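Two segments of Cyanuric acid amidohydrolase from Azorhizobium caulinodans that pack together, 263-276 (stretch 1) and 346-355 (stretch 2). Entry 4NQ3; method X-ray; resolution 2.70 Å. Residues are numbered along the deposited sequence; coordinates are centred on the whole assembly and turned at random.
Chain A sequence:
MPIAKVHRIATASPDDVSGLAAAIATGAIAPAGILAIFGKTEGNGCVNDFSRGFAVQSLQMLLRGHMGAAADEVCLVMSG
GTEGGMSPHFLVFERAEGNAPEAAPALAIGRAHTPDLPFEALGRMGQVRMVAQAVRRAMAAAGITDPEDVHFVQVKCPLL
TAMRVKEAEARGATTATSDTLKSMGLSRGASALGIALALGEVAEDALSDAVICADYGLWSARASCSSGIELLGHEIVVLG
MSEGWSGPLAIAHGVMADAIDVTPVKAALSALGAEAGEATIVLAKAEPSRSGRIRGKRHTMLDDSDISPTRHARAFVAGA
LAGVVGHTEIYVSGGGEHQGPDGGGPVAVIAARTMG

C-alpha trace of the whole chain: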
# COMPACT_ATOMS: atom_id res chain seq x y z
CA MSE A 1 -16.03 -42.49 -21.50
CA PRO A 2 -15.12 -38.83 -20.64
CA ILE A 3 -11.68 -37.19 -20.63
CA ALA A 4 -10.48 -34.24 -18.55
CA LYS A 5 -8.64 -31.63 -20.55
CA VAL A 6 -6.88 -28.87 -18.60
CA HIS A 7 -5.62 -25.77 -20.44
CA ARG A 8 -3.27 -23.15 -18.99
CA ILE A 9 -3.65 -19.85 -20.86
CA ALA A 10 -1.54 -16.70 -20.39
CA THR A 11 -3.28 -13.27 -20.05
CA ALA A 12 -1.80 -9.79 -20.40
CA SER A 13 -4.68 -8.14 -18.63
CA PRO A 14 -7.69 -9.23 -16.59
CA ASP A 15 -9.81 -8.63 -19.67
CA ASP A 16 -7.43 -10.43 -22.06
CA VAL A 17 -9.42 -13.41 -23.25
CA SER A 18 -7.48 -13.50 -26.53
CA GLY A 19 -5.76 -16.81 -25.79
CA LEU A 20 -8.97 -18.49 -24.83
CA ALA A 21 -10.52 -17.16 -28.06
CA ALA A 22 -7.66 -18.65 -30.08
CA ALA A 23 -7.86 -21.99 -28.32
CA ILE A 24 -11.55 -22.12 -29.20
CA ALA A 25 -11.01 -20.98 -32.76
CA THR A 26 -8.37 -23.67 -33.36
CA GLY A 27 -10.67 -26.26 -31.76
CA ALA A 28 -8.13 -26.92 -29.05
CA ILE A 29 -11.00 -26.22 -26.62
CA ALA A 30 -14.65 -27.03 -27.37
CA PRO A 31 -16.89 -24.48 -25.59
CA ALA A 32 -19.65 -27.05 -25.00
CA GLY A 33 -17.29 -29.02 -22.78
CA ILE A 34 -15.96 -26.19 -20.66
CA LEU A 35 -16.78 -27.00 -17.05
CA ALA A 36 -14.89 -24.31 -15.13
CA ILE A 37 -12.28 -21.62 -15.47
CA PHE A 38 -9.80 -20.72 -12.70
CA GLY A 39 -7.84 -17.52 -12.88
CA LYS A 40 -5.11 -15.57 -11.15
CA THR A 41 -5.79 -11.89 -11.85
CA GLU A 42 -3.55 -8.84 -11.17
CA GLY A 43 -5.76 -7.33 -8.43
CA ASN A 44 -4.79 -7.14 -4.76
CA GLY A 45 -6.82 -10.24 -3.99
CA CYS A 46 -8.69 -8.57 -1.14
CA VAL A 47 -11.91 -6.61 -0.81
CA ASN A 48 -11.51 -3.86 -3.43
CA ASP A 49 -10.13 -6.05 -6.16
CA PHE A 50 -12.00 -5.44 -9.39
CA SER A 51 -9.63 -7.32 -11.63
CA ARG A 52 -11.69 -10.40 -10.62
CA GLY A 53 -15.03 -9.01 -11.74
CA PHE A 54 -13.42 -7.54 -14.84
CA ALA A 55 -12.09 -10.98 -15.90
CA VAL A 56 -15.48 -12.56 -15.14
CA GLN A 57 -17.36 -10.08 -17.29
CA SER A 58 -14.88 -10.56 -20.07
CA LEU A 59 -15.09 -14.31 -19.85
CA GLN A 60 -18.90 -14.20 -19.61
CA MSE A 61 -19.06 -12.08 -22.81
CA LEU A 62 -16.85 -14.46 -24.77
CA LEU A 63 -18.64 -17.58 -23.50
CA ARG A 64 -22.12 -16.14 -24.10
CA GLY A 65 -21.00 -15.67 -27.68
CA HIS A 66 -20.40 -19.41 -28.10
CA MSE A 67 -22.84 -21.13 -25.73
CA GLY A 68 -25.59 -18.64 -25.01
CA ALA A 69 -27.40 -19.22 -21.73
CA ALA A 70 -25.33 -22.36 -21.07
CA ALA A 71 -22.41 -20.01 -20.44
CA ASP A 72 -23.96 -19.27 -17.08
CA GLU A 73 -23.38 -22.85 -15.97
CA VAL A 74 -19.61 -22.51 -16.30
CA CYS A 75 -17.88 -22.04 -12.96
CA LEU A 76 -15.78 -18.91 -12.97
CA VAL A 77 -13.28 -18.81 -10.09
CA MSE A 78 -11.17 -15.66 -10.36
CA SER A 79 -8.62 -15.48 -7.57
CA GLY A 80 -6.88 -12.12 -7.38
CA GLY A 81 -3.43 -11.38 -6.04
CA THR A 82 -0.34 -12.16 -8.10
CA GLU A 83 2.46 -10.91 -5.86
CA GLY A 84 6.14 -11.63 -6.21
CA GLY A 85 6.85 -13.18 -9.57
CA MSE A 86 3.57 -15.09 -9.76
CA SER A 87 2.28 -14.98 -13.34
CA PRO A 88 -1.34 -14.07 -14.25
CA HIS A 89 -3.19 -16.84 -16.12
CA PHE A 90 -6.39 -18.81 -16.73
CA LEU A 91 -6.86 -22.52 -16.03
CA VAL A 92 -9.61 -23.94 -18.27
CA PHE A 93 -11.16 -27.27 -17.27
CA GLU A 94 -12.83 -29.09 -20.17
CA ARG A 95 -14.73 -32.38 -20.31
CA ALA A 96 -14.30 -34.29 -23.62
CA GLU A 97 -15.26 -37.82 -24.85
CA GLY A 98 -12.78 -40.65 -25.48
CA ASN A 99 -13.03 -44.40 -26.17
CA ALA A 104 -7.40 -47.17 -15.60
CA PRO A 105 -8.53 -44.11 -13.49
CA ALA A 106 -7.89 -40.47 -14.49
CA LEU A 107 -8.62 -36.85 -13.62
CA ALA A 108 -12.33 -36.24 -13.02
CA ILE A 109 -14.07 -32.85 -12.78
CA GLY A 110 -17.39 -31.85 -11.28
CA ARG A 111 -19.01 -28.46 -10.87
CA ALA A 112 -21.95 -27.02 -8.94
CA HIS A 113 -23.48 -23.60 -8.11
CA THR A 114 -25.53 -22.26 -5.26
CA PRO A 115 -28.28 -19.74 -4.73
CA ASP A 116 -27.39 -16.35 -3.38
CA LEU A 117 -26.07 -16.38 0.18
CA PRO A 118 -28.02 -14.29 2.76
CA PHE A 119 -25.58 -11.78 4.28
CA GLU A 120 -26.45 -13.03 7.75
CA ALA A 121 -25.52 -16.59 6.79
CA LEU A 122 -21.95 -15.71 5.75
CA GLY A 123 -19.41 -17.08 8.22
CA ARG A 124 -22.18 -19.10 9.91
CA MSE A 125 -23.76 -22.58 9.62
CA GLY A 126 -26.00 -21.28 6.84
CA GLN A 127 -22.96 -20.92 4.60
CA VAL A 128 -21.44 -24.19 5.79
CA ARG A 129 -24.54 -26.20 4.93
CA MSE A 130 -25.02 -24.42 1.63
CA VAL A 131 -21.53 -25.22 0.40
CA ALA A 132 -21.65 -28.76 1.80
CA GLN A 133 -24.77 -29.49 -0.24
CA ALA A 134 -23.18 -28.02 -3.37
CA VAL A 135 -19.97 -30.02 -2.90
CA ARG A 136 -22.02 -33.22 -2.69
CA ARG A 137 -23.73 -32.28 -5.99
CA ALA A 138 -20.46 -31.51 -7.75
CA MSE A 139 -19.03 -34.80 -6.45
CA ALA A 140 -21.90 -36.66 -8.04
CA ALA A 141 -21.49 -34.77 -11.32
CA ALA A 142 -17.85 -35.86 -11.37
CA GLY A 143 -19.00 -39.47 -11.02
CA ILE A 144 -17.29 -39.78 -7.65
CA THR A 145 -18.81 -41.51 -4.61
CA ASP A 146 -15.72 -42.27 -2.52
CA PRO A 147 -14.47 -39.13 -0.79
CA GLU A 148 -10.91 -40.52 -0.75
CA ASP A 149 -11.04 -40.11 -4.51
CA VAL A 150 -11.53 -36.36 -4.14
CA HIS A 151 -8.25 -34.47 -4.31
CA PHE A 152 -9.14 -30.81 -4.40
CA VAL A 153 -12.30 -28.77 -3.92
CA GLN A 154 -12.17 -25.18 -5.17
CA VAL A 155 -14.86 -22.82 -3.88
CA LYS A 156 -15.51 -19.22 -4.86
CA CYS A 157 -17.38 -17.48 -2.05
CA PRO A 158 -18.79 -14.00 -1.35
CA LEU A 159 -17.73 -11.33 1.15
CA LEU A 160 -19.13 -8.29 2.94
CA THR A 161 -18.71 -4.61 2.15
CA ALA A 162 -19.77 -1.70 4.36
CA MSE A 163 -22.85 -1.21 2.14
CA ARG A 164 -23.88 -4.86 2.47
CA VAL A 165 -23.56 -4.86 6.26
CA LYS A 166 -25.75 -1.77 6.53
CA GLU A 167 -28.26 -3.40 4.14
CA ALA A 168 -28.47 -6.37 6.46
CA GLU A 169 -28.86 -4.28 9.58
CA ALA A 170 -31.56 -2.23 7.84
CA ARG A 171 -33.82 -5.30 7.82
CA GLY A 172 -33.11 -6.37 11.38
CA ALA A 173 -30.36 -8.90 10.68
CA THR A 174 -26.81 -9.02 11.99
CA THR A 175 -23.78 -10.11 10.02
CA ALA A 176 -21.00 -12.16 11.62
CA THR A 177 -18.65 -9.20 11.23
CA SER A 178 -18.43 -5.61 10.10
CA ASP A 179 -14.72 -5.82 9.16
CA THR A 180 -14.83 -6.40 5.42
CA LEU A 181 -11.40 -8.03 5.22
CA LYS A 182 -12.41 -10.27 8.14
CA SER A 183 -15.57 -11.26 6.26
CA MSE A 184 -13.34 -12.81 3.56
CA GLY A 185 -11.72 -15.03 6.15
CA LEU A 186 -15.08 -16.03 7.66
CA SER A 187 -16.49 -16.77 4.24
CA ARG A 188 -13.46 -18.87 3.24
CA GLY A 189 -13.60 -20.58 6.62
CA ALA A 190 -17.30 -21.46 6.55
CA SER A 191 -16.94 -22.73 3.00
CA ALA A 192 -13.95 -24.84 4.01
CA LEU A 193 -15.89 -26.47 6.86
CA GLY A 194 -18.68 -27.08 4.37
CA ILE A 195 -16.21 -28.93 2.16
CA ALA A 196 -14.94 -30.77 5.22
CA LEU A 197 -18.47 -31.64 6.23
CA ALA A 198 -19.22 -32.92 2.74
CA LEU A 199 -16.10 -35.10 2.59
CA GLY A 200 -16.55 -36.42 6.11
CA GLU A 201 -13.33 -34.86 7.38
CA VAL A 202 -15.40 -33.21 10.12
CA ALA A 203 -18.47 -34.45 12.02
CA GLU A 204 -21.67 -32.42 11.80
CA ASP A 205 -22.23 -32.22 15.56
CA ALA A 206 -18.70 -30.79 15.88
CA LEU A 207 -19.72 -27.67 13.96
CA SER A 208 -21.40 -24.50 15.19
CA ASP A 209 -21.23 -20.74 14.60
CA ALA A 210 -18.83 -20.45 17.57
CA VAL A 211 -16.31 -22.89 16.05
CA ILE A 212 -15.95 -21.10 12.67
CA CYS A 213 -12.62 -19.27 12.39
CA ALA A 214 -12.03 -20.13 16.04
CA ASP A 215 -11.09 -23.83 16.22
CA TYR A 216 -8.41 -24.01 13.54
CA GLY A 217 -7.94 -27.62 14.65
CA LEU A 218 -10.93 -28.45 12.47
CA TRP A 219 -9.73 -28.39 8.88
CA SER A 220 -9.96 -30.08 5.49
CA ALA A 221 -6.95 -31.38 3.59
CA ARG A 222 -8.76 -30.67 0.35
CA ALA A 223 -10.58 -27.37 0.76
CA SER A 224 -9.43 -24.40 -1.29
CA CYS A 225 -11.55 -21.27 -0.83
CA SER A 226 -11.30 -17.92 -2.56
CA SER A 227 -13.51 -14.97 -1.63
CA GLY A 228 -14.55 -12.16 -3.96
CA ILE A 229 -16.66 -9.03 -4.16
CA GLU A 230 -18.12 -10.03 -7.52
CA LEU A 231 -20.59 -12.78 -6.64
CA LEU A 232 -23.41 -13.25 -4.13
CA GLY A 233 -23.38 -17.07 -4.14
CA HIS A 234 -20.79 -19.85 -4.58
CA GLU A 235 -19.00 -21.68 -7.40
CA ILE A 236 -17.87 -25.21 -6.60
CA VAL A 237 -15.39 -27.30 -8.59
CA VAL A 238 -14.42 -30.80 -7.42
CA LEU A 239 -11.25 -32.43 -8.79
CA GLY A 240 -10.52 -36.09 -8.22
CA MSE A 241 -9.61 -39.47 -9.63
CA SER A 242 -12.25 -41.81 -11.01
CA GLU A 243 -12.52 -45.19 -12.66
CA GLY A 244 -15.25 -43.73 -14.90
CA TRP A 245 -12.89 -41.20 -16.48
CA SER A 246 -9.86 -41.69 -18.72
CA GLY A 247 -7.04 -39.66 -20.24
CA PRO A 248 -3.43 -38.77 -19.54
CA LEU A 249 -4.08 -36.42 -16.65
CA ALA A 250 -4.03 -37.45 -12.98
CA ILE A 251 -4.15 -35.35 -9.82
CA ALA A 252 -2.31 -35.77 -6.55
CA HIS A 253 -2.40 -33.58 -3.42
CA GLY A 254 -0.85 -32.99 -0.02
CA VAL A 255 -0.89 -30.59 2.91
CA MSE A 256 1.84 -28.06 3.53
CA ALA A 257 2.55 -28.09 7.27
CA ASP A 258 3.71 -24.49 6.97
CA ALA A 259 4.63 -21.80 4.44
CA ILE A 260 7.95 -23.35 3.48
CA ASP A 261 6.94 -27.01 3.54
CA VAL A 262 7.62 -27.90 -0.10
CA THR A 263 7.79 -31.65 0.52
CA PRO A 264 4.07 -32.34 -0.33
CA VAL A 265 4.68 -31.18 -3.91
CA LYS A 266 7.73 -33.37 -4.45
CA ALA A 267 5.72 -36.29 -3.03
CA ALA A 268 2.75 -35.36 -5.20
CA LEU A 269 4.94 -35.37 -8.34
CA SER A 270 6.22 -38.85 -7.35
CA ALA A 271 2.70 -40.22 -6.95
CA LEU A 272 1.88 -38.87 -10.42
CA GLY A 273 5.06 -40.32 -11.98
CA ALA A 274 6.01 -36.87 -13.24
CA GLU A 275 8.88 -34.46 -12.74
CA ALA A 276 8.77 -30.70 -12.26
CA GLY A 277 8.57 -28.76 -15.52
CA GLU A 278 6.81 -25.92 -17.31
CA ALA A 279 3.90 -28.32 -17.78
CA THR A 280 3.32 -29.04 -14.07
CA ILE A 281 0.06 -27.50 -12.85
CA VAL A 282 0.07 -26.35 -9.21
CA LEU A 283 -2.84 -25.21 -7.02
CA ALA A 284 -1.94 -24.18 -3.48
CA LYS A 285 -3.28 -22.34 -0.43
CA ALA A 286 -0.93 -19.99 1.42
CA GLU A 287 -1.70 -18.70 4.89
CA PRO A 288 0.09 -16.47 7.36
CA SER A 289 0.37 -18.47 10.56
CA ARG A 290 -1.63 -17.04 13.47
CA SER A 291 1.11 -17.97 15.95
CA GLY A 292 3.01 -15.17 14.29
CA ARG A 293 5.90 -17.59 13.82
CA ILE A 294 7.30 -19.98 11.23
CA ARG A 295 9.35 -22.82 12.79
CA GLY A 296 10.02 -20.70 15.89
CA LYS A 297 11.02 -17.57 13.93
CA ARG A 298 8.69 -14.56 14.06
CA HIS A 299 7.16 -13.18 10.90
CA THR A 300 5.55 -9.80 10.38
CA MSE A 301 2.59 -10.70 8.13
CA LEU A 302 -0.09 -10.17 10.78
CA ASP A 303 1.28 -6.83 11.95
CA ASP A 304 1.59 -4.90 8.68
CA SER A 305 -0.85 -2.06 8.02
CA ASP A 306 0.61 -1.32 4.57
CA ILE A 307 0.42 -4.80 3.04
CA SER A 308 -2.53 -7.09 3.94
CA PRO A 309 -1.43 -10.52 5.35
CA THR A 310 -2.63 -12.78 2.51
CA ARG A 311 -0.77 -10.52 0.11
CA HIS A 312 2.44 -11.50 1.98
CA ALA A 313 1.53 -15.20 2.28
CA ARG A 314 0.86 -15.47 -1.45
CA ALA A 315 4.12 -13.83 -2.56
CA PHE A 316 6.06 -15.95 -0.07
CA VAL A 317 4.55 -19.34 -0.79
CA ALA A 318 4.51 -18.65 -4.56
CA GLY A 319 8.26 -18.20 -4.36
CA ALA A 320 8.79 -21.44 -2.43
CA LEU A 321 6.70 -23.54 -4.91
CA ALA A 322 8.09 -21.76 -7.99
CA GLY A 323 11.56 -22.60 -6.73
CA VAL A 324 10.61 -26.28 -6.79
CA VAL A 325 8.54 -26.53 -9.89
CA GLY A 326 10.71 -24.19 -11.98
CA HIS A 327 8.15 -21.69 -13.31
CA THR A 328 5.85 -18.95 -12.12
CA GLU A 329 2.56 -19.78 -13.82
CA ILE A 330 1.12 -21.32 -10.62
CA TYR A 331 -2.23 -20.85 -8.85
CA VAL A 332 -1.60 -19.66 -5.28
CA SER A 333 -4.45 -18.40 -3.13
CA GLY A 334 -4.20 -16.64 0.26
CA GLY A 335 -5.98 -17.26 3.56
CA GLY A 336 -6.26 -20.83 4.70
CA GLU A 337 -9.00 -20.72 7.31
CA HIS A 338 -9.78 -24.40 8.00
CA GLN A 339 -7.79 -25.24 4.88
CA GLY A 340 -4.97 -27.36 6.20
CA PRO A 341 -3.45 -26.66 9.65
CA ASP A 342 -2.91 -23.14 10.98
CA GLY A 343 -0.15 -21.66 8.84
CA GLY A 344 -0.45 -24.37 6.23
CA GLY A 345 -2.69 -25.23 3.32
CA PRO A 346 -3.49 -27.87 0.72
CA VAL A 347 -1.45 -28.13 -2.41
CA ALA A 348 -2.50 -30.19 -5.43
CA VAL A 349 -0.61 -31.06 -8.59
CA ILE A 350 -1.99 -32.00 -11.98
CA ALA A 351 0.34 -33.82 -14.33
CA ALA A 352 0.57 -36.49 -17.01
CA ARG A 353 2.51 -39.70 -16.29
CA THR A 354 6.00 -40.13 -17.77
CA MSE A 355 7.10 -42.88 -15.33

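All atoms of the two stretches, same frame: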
# COMPACT_ATOMS: atom_id res chain seq x y z
N THR A 263 7.71 -30.20 0.66
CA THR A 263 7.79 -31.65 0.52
C THR A 263 6.54 -32.33 -0.08
O THR A 263 6.67 -33.27 -0.87
CB THR A 263 8.10 -32.29 1.87
OG1 THR A 263 7.37 -31.59 2.87
CG2 THR A 263 9.56 -32.14 2.22
N PRO A 264 5.33 -31.86 0.27
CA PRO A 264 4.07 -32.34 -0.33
C PRO A 264 4.03 -32.30 -1.85
O PRO A 264 3.40 -33.18 -2.46
CB PRO A 264 3.03 -31.37 0.24
CG PRO A 264 3.58 -31.01 1.57
CD PRO A 264 5.08 -30.97 1.42
N VAL A 265 4.66 -31.29 -2.46
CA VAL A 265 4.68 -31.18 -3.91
C VAL A 265 5.63 -32.21 -4.54
O VAL A 265 5.31 -32.84 -5.55
CB VAL A 265 5.10 -29.75 -4.35
CG1 VAL A 265 5.37 -29.69 -5.84
CG2 VAL A 265 4.01 -28.79 -4.01
N LYS A 266 6.79 -32.39 -3.93
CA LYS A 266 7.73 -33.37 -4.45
C LYS A 266 7.10 -34.76 -4.33
O LYS A 266 7.21 -35.59 -5.24
CB LYS A 266 9.07 -33.28 -3.71
CG LYS A 266 9.70 -31.87 -3.72
CD LYS A 266 10.95 -31.77 -2.83
CE LYS A 266 11.63 -30.39 -2.86
NZ LYS A 266 12.92 -30.33 -2.11
N ALA A 267 6.40 -35.01 -3.23
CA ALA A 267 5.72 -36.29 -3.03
C ALA A 267 4.56 -36.44 -4.01
O ALA A 267 4.30 -37.54 -4.52
CB ALA A 267 5.24 -36.43 -1.62
N ALA A 268 3.86 -35.34 -4.26
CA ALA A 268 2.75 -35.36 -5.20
C ALA A 268 3.26 -35.71 -6.61
O ALA A 268 2.68 -36.57 -7.28
CB ALA A 268 2.04 -34.02 -5.21
N LEU A 269 4.34 -35.08 -7.04
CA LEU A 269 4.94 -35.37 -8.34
C LEU A 269 5.39 -36.85 -8.45
O LEU A 269 5.29 -37.46 -9.52
CB LEU A 269 6.11 -34.42 -8.60
CG LEU A 269 5.71 -32.96 -8.86
CD1 LEU A 269 6.90 -32.04 -8.75
CD2 LEU A 269 5.08 -32.82 -10.24
N SER A 270 5.89 -37.42 -7.35
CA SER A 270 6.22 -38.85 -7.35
C SER A 270 5.00 -39.73 -7.57
O SER A 270 5.02 -40.64 -8.41
CB SER A 270 6.87 -39.25 -6.04
OG SER A 270 8.26 -39.10 -6.14
N ALA A 271 3.94 -39.46 -6.82
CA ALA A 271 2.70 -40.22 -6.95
C ALA A 271 2.18 -40.23 -8.39
O ALA A 271 1.69 -41.25 -8.88
CB ALA A 271 1.65 -39.65 -6.02
N LEU A 272 2.32 -39.08 -9.04
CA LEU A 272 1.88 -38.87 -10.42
C LEU A 272 2.84 -39.40 -11.49
O LEU A 272 2.51 -39.40 -12.69
CB LEU A 272 1.67 -37.38 -10.65
CG LEU A 272 0.49 -36.71 -9.97
CD1 LEU A 272 0.64 -35.19 -10.06
CD2 LEU A 272 -0.81 -37.15 -10.61
N GLY A 273 4.03 -39.84 -11.07
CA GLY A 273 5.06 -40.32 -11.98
C GLY A 273 5.54 -39.24 -12.94
O GLY A 273 5.86 -39.49 -14.11
N ALA A 274 5.58 -38.01 -12.44
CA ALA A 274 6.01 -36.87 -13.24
C ALA A 274 7.13 -36.10 -12.56
O ALA A 274 7.34 -36.22 -11.35
CB ALA A 274 4.83 -35.97 -13.51
N GLU A 275 7.88 -35.34 -13.34
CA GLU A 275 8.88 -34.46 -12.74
C GLU A 275 8.55 -33.00 -13.02
O GLU A 275 7.86 -32.68 -14.00
CB GLU A 275 10.28 -34.84 -13.22
CG GLU A 275 10.45 -34.99 -14.72
CD GLU A 275 11.69 -35.81 -15.04
OE1 GLU A 275 12.13 -36.57 -14.14
OE2 GLU A 275 12.23 -35.69 -16.16
N ALA A 276 9.02 -32.12 -12.14
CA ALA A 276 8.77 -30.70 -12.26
C ALA A 276 9.17 -30.18 -13.65
O ALA A 276 10.23 -30.53 -14.19
CB ALA A 276 9.52 -29.93 -11.17
N PRO A 346 -3.58 -26.81 1.72
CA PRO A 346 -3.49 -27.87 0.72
C PRO A 346 -2.69 -27.42 -0.49
O PRO A 346 -2.67 -26.22 -0.85
CB PRO A 346 -4.95 -28.10 0.32
CG PRO A 346 -5.75 -27.54 1.46
CD PRO A 346 -4.96 -26.35 1.93
N VAL A 347 -2.01 -28.37 -1.11
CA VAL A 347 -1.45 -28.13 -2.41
C VAL A 347 -1.79 -29.35 -3.26
O VAL A 347 -1.76 -30.47 -2.78
CB VAL A 347 0.06 -27.89 -2.36
CG1 VAL A 347 0.75 -29.06 -1.72
CG2 VAL A 347 0.58 -27.72 -3.73
N ALA A 348 -2.19 -29.11 -4.51
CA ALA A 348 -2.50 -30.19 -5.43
C ALA A 348 -1.67 -30.01 -6.69
O ALA A 348 -1.33 -28.89 -7.07
CB ALA A 348 -3.98 -30.21 -5.75
N VAL A 349 -1.34 -31.12 -7.34
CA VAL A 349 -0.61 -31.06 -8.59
C VAL A 349 -1.36 -31.82 -9.64
O VAL A 349 -1.97 -32.85 -9.33
CB VAL A 349 0.78 -31.65 -8.44
CG1 VAL A 349 1.51 -31.59 -9.75
CG2 VAL A 349 1.54 -30.89 -7.38
N ILE A 350 -1.34 -31.32 -10.86
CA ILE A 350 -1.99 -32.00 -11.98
C ILE A 350 -1.00 -32.25 -13.09
O ILE A 350 -0.50 -31.30 -13.69
CB ILE A 350 -3.15 -31.21 -12.55
CG1 ILE A 350 -4.28 -31.11 -11.53
CG2 ILE A 350 -3.64 -31.88 -13.82
CD1 ILE A 350 -5.42 -30.31 -12.03
N ALA A 351 -0.70 -33.51 -13.35
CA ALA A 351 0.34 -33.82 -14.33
C ALA A 351 -0.02 -35.03 -15.18
O ALA A 351 -0.92 -35.79 -14.82
CB ALA A 351 1.65 -34.05 -13.61
N ALA A 352 0.68 -35.23 -16.29
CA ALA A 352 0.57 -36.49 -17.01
C ALA A 352 1.72 -37.42 -16.59
O ALA A 352 2.79 -36.95 -16.17
CB ALA A 352 0.58 -36.27 -18.51
N ARG A 353 1.49 -38.73 -16.68
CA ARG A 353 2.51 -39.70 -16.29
C ARG A 353 3.60 -39.83 -17.35
O ARG A 353 3.31 -39.90 -18.55
CB ARG A 353 1.88 -41.07 -16.02
CG ARG A 353 2.90 -42.14 -15.58
CD ARG A 353 2.22 -43.35 -14.93
NE ARG A 353 1.65 -43.02 -13.63
CZ ARG A 353 2.34 -43.02 -12.49
NH1 ARG A 353 3.63 -43.33 -12.50
NH2 ARG A 353 1.75 -42.71 -11.34
N THR A 354 4.86 -39.83 -16.90
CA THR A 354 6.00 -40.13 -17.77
C THR A 354 6.86 -41.25 -17.15
O THR A 354 7.89 -41.64 -17.71
CB THR A 354 6.88 -38.88 -18.02
OG1 THR A 354 7.74 -38.65 -16.89
CG2 THR A 354 6.01 -37.65 -18.27
N MSE A 355 6.42 -41.76 -16.00
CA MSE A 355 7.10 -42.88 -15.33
C MSE A 355 6.18 -43.57 -14.32
O MSE A 355 6.36 -44.75 -14.00
CB MSE A 355 8.37 -42.39 -14.63
CG MSE A 355 8.13 -41.52 -13.39
SE MSE A 355 9.76 -40.68 -12.70
CE MSE A 355 10.27 -39.59 -14.25

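The helix that opens at Thr263 lies alongside the strand that includes Pro346 to Ala351, with an axis separation of 8.3 Å at closest approach and an angle of 31° between their N-to-C directions. The two elements therefore run roughly the same way, and contacts advance along both in step: the CA atoms of Val265 and Val347 are 7.0 Å apart, those of Ala268 and Val349 6.4 Å, and those of Gly273 and Met355 only 4.7 Å. Together the stretches bury 664 Å², and Leu272, Val349 and Gly273 contribute most.

Strand alternation sets the apolar part. The CA-to-CB bonds of Val347, Val349 and Ala351 point toward the helical stretch, while those of Ala348 and Ile350 point away. Val349, with chi1 at 179° (t), covers 83 Å² by meeting successive helical turns. Its CG2 lies 4.3 Å from Val265 CG1 and, one turn on, 3.8 Å from Ala268 CB, and its CG1 lies 3.8 Å from Leu269 CD2. The small Ala268 side chain, itself directed toward the strand, accompanies the close CA approach here. Two residues earlier, Val347 CG2 packs 3.6 Å from Val265 CG2, and Val347 CG1 sits 3.8 Å from Pro264 CB.

Leu272 covers 85 Å². Its CA-to-CB bond points sideways, but with chi1 at -70° (m) and chi2 at 167° (t) its end comes nearer the strand. Leu272 CD1 reaches Val349 CG1 at 3.7 Å and Ala351 CB at 3.9 Å, bridging two inward-facing strand residues. Ala274 CB extends this apolar patch, 3.7 Å from Ala351 CB.

Gly273 turns the chain from helix to loop. Its phi/psi of 63/35, with Gly273 N bonded to Ser270 O (2.9 Å) and Ala274 N to Leu269 O (3.0 Å), defines a Schellman motif. Positive phi favours glycine, and the surroundings reinforce this: an ideal CB would fall 2.0 Å from Arg353 NH1, a clash. Without it, one face of the guanidinium covers the backbone, Arg353 NH1 being 3.4 Å from Gly273 CA. At the guanidinium edge, Arg353 NH2 donates a weak hydrogen bond to Ala271 O (2.9 Å, angle 118°).

Gly273 O faces the other stretch and accepts a well-aligned hydrogen bond from Thr354 N (3.0 Å, 163°), supplemented by a weak one from Thr354 OG1 (3.5 Å). Met355 N is also 3.0 Å from Gly273 O. Thr354 and Met355, the latter a selenomethionine, are poorly ordered, so this terminal geometry is less precisely determined than the valine-leucine packing.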